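PDB 6TEQ: galactokinase from Bifidobacterium longum subsp. infantis ATCC 15697 = JCM 1222 = DSM 20088, which probably phosphorylates galactose with ATP, as a galactokinase, and binds 2-deoxy-2-fluoro-galactose in its sugar pocket. Local coordinates for residues R315-A318 / A324-R327; A331-L336 / V353-G358. All coordinates share one frame; numbering follows the deposited sequence. Where two conformers were deposited one is given.

Interaction 1: residues R315-A318 / A324-R327; sequences RAFA and AAGR
Ala316 and Ala325 face each other across two consecutive helices, a plain example of how small side chains let helix backbones come close: their CA atoms are 5.4 Å apart. Each CA–CB bond points toward the opposite helix. The methyl of Ala316 comes closest to the backbone of its counterpart, 3.8 Å from the N of Ala325. It also touches two methyls there, with its CB 4.0 Å from Ala324 CB and 4.2 Å from Ala325 CB. The Ala316 methyl is thus the hub of the contact; no hydrogen bond joins the two segments, whose contact is apolar.

Phe317 joins from beside this cluster. Its CG is turned roughly anti to the backbone N (chi1 -154°), and the ring presents its edge, not a face, to the second helix: CD1 lies 4.3 Å from Ala325 CB, which sits near the ring plane. Ala325 therefore meets a methyl and an aromatic edge together.

The contact belongs to a helical hairpin in which helix 294-318 is followed, after a very short connection, by helix 322-338; near the turn, Asp321 OD1 is hydrogen-bonded to the N of Ala324. Phe317 carries the hairpin onward to the chain between strands 218-222 and 230-236, where its ring meets that of Phe223 and packs edge-to-face with Tyr228.

Interaction 2: residues A331-L336 / V353-G358; sequences ASHDSL and VARKNG
Arg355 meets Asp334 end-on, with both terminal nitrogens of its guanidinium directed at the single oxygen OD1. NH1 forms the straighter bond of this salt bridge, 2.9 Å to Asp334 OD1 with an N-H...O angle of 153°, and meets the syn lone pair of that oxygen. NH2 reaches the same Asp334 OD1 at 3.1 Å from above the carboxylate plane. The oxygen lies in the guanidinium plane, yet the two flat groups are turned 68° apart. An extended chain from CG to NE carries the arginine across the gap, which is wide: the nearest CA atoms, those of His333 and Arg355, are 11.5 Å apart.

NH2 also passes 3.6 Å from His333 CB, and the imidazole stands almost perpendicular (88°) to the guanidinium. The two helices involved, 322-338 and 345-356, belong to the alpha/beta C-terminal part of the GHMP kinase fold; the second leads through a turn at Asn357 and Gly358 into edge strand 361-365. That strand helps to position the first shell, since Ala362 O takes a further bond from Arg355 NH2. A leucine in place of Arg355 would probably leave Asp334 without its charge partner and Ala362 O without this donor.

His333 is fixed at both ring nitrogens, NE2 to Asp348 OD1 and ND1 to the backbone N of Met364. Just past the end of helix 345-356, Asn357 ND2 is hydrogen-bonded back to Val353 O (2.8 Å). Farther out, the His333 side chain lies about 9 Å from that of the galactose-binding Glu46, a residue that Leu336 touches.

How the interactions relate
Followed from the N terminus, helix 294-318 supplies the first partner of interaction 1, and five residues, the last two already in helix 322-338, separate that segment from 324-327, where the hairpin closes. Helix 322-338 then runs directly on to 331-336, where interaction 2 opens. Sixteen further residues, mostly helical, pass before 353-358 closes this wider loop at the end of helix 345-356. The contacts are therefore in series, neither nested nor crossed, with centres about 14 Å apart. Helix 322-338 is their common element: interaction 1 ties it to the preceding helix by apolar contact, interaction 2 to the following one by charge, just ahead of strand 361-365.

Interaction 1: residues R315-A318 / A324-R327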
loop_
_atom_site.group_PDB
_atom_site.type_symbol
_atom_site.label_atom_id
_atom_site.label_comp_id
_atom_site.label_asym_id
_atom_site.label_seq_id
_atom_site.Cartn_x
_atom_site.Cartn_y
_atom_site.Cartn_z
ATOM N N ARG A 315 5.236 13.890 -15.112
ATOM C CA ARG A 315 5.801 14.975 -15.934
ATOM C C ARG A 315 6.103 16.198 -15.039
ATOM O O ARG A 315 7.243 16.728 -15.095
ATOM C CB ARG A 315 4.821 15.362 -17.027
ATOM C CG ARG A 315 5.304 16.571 -17.812
ATOM C CD ARG A 315 4.262 17.004 -18.776
ATOM N NE ARG A 315 4.194 16.087 -19.888
ATOM C CZ ARG A 315 3.367 16.240 -20.916
ATOM N NH1 ARG A 315 2.542 17.297 -20.987
ATOM N NH2 ARG A 315 3.413 15.333 -21.872
ATOM N N ALA A 316 5.171 16.569 -14.167
ATOM C CA ALA A 316 5.338 17.780 -13.322
ATOM C C ALA A 316 6.549 17.615 -12.430
ATOM O O ALA A 316 7.362 18.511 -12.281
ATOM C CB ALA A 316 4.115 18.091 -12.509
ATOM N N PHE A 317 6.647 16.458 -11.765
ATOM C CA PHE A 317 7.754 16.286 -10.819
ATOM C C PHE A 317 9.085 16.263 -11.560
ATOM O O PHE A 317 10.073 16.829 -11.070
ATOM C CB PHE A 317 7.532 15.057 -9.927
ATOM C CG PHE A 317 8.230 15.168 -8.618
ATOM C CD1 PHE A 317 7.648 15.877 -7.579
ATOM C CD2 PHE A 317 9.498 14.637 -8.449
ATOM C CE1 PHE A 317 8.327 16.021 -6.376
ATOM C CE2 PHE A 317 10.193 14.817 -7.280
ATOM C CZ PHE A 317 9.618 15.535 -6.257
ATOM N N ALA A 318 9.184 15.567 -12.702
ATOM C CA ALA A 318 10.428 15.543 -13.508
ATOM C C ALA A 318 10.796 16.952 -13.967
ATOM O O ALA A 318 11.982 17.248 -14.091
ATOM C CB ALA A 318 10.209 14.617 -14.682
ATOM N N ALA A 324 2.596 22.521 -9.729
ATOM C CA ALA A 324 1.762 21.668 -10.591
ATOM C C ALA A 324 1.609 20.293 -9.935
ATOM O O ALA A 324 0.477 19.768 -9.901
ATOM C CB ALA A 324 2.348 21.625 -11.980
ATOM N N ALA A 325 2.674 19.753 -9.382
ATOM C CA ALA A 325 2.631 18.442 -8.701
ATOM C C ALA A 325 1.616 18.519 -7.555
ATOM O O ALA A 325 0.771 17.604 -7.378
ATOM C CB ALA A 325 4.016 18.037 -8.269
ATOM N N GLY A 326 1.709 19.585 -6.764
ATOM C CA GLY A 326 0.782 19.782 -5.641
ATOM C C GLY A 326 -0.651 19.951 -6.102
ATOM O O GLY A 326 -1.546 19.377 -5.462
ATOM N N ARG A 327 -0.905 20.669 -7.215
ATOM C CA ARG A 327 -2.300 20.806 -7.722
ATOM C C ARG A 327 -2.842 19.421 -8.110
ATOM O O ARG A 327 -4.014 19.152 -7.944
ATOM C CB ARG A 327 -2.351 21.782 -8.901
ATOM C CG ARG A 327 -2.073 23.195 -8.426
ATOM C CD ARG A 327 -2.354 24.174 -9.499
ATOM N NE ARG A 327 -1.427 24.097 -10.563
ATOM C CZ ARG A 327 -0.366 24.910 -10.701
ATOM N NH1 ARG A 327 -0.040 25.785 -9.757
ATOM N NH2 ARG A 327 0.397 24.744 -11.748
#

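Interaction 2: residues A331-L336 / V353-G358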
loop_
_atom_site.group_PDB
_atom_site.type_symbol
_atom_site.label_atom_id
_atom_site.label_comp_id
_atom_site.label_asym_id
_atom_site.label_seq_id
_atom_site.Cartn_x
_atom_site.Cartn_y
_atom_site.Cartn_z
ATOM N N ALA A 331 -6.202 17.673 -6.820
ATOM C CA ALA A 331 -7.311 17.220 -7.700
ATOM C C ALA A 331 -7.582 15.722 -7.464
ATOM O O ALA A 331 -8.709 15.280 -7.526
ATOM C CB ALA A 331 -6.932 17.427 -9.140
ATOM N N SER A 332 -6.557 14.953 -7.171
ATOM C CA SER A 332 -6.724 13.533 -6.785
ATOM C C SER A 332 -7.577 13.424 -5.537
ATOM O O SER A 332 -8.540 12.622 -5.528
ATOM C CB SER A 332 -5.369 12.843 -6.684
ATOM O OG SER A 332 -5.509 11.572 -6.078
ATOM N N HIS A 333 -7.188 14.126 -4.487
ATOM C CA HIS A 333 -8.011 14.106 -3.266
ATOM C C HIS A 333 -9.437 14.547 -3.566
ATOM O O HIS A 333 -10.376 13.917 -3.080
ATOM C CB HIS A 333 -7.467 15.066 -2.244
ATOM C CG HIS A 333 -8.200 14.973 -0.979
ATOM N ND1 HIS A 333 -8.016 13.900 -0.077
ATOM C CD2 HIS A 333 -9.190 15.748 -0.478
ATOM C CE1 HIS A 333 -8.863 14.047 0.928
ATOM N NE2 HIS A 333 -9.650 15.133 0.660
ATOM N N ASP A 334 -9.574 15.672 -4.265
ATOM C CA ASP A 334 -10.901 16.224 -4.468
ATOM C C ASP A 334 -11.757 15.217 -5.225
ATOM O O ASP A 334 -12.992 15.117 -4.936
ATOM C CB ASP A 334 -10.867 17.578 -5.170
ATOM C CG ASP A 334 -10.222 18.688 -4.396
ATOM O OD1 ASP A 334 -9.967 18.528 -3.181
ATOM O OD2 ASP A 334 -10.059 19.742 -5.044
ATOM N N SER A 335 -11.164 14.506 -6.152
ATOM C CA SER A 335 -11.885 13.481 -6.899
ATOM C C SER A 335 -12.257 12.319 -5.958
ATOM O O SER A 335 -13.351 11.786 -6.075
ATOM C CB SER A 335 -11.028 13.014 -8.000
ATOM O OG SER A 335 -11.669 12.060 -8.815
ATOM N N LEU A 336 -11.323 11.881 -5.131
ATOM C CA LEU A 336 -11.598 10.786 -4.179
ATOM C C LEU A 336 -12.710 11.197 -3.225
ATOM O O LEU A 336 -13.492 10.340 -2.854
ATOM C CB LEU A 336 -10.351 10.457 -3.425
ATOM C CG LEU A 336 -9.323 9.708 -4.254
ATOM C CD1 LEU A 336 -7.932 9.802 -3.678
ATOM C CD2 LEU A 336 -9.701 8.262 -4.542
ATOM N N VAL A 353 -6.375 21.696 6.320
ATOM C CA VAL A 353 -5.361 22.340 7.191
ATOM C C VAL A 353 -4.014 22.418 6.456
ATOM O O VAL A 353 -3.383 23.481 6.435
ATOM C CB VAL A 353 -5.233 21.649 8.544
ATOM C CG1 VAL A 353 -4.096 22.208 9.344
ATOM C CG2 VAL A 353 -6.496 21.752 9.337
ATOM N N ALA A 354 -3.624 21.351 5.779
ATOM C CA ALA A 354 -2.345 21.335 5.067
ATOM C C ALA A 354 -2.402 22.404 3.967
ATOM O O ALA A 354 -1.430 23.150 3.758
ATOM C CB ALA A 354 -2.094 19.968 4.559
ATOM N N ARG A 355 -3.501 22.406 3.222
ATOM C CA ARG A 355 -3.632 23.348 2.063
ATOM C C ARG A 355 -3.570 24.802 2.551
ATOM O O ARG A 355 -2.952 25.620 1.894
ATOM C CB ARG A 355 -4.917 23.134 1.280
ATOM C CG ARG A 355 -4.889 21.827 0.462
ATOM C CD ARG A 355 -6.203 21.638 -0.199
ATOM N NE ARG A 355 -6.201 20.338 -0.900
ATOM C CZ ARG A 355 -7.221 19.799 -1.485
ATOM N NH1 ARG A 355 -8.363 20.433 -1.605
ATOM N NH2 ARG A 355 -7.086 18.599 -1.968
ATOM N N LYS A 356 -4.222 25.082 3.689
ATOM C CA LYS A 356 -4.364 26.441 4.242
ATOM C C LYS A 356 -3.019 26.919 4.798
ATOM O O LYS A 356 -2.830 28.160 4.876
ATOM C CB LYS A 356 -5.496 26.469 5.259
ATOM C CG LYS A 356 -6.869 26.571 4.614
ATOM C CD LYS A 356 -8.003 26.478 5.588
ATOM C CE LYS A 356 -9.348 26.647 4.914
ATOM N NZ LYS A 356 -9.230 26.410 3.451
ATOM N N ASN A 357 -2.098 25.993 5.068
ATOM C CA ASN A 357 -0.851 26.260 5.805
ATOM C C ASN A 357 0.353 26.008 4.905
ATOM O O ASN A 357 1.400 25.686 5.418
ATOM C CB ASN A 357 -0.856 25.512 7.120
ATOM C CG ASN A 357 -1.852 26.171 8.074
ATOM O OD1 ASN A 357 -1.602 27.276 8.571
ATOM N ND2 ASN A 357 -3.014 25.566 8.266
ATOM N N GLY A 358 0.162 26.132 3.582
ATOM C CA GLY A 358 1.305 26.273 2.667
ATOM C C GLY A 358 1.676 25.002 1.941
ATOM O O GLY A 358 2.671 25.051 1.218
#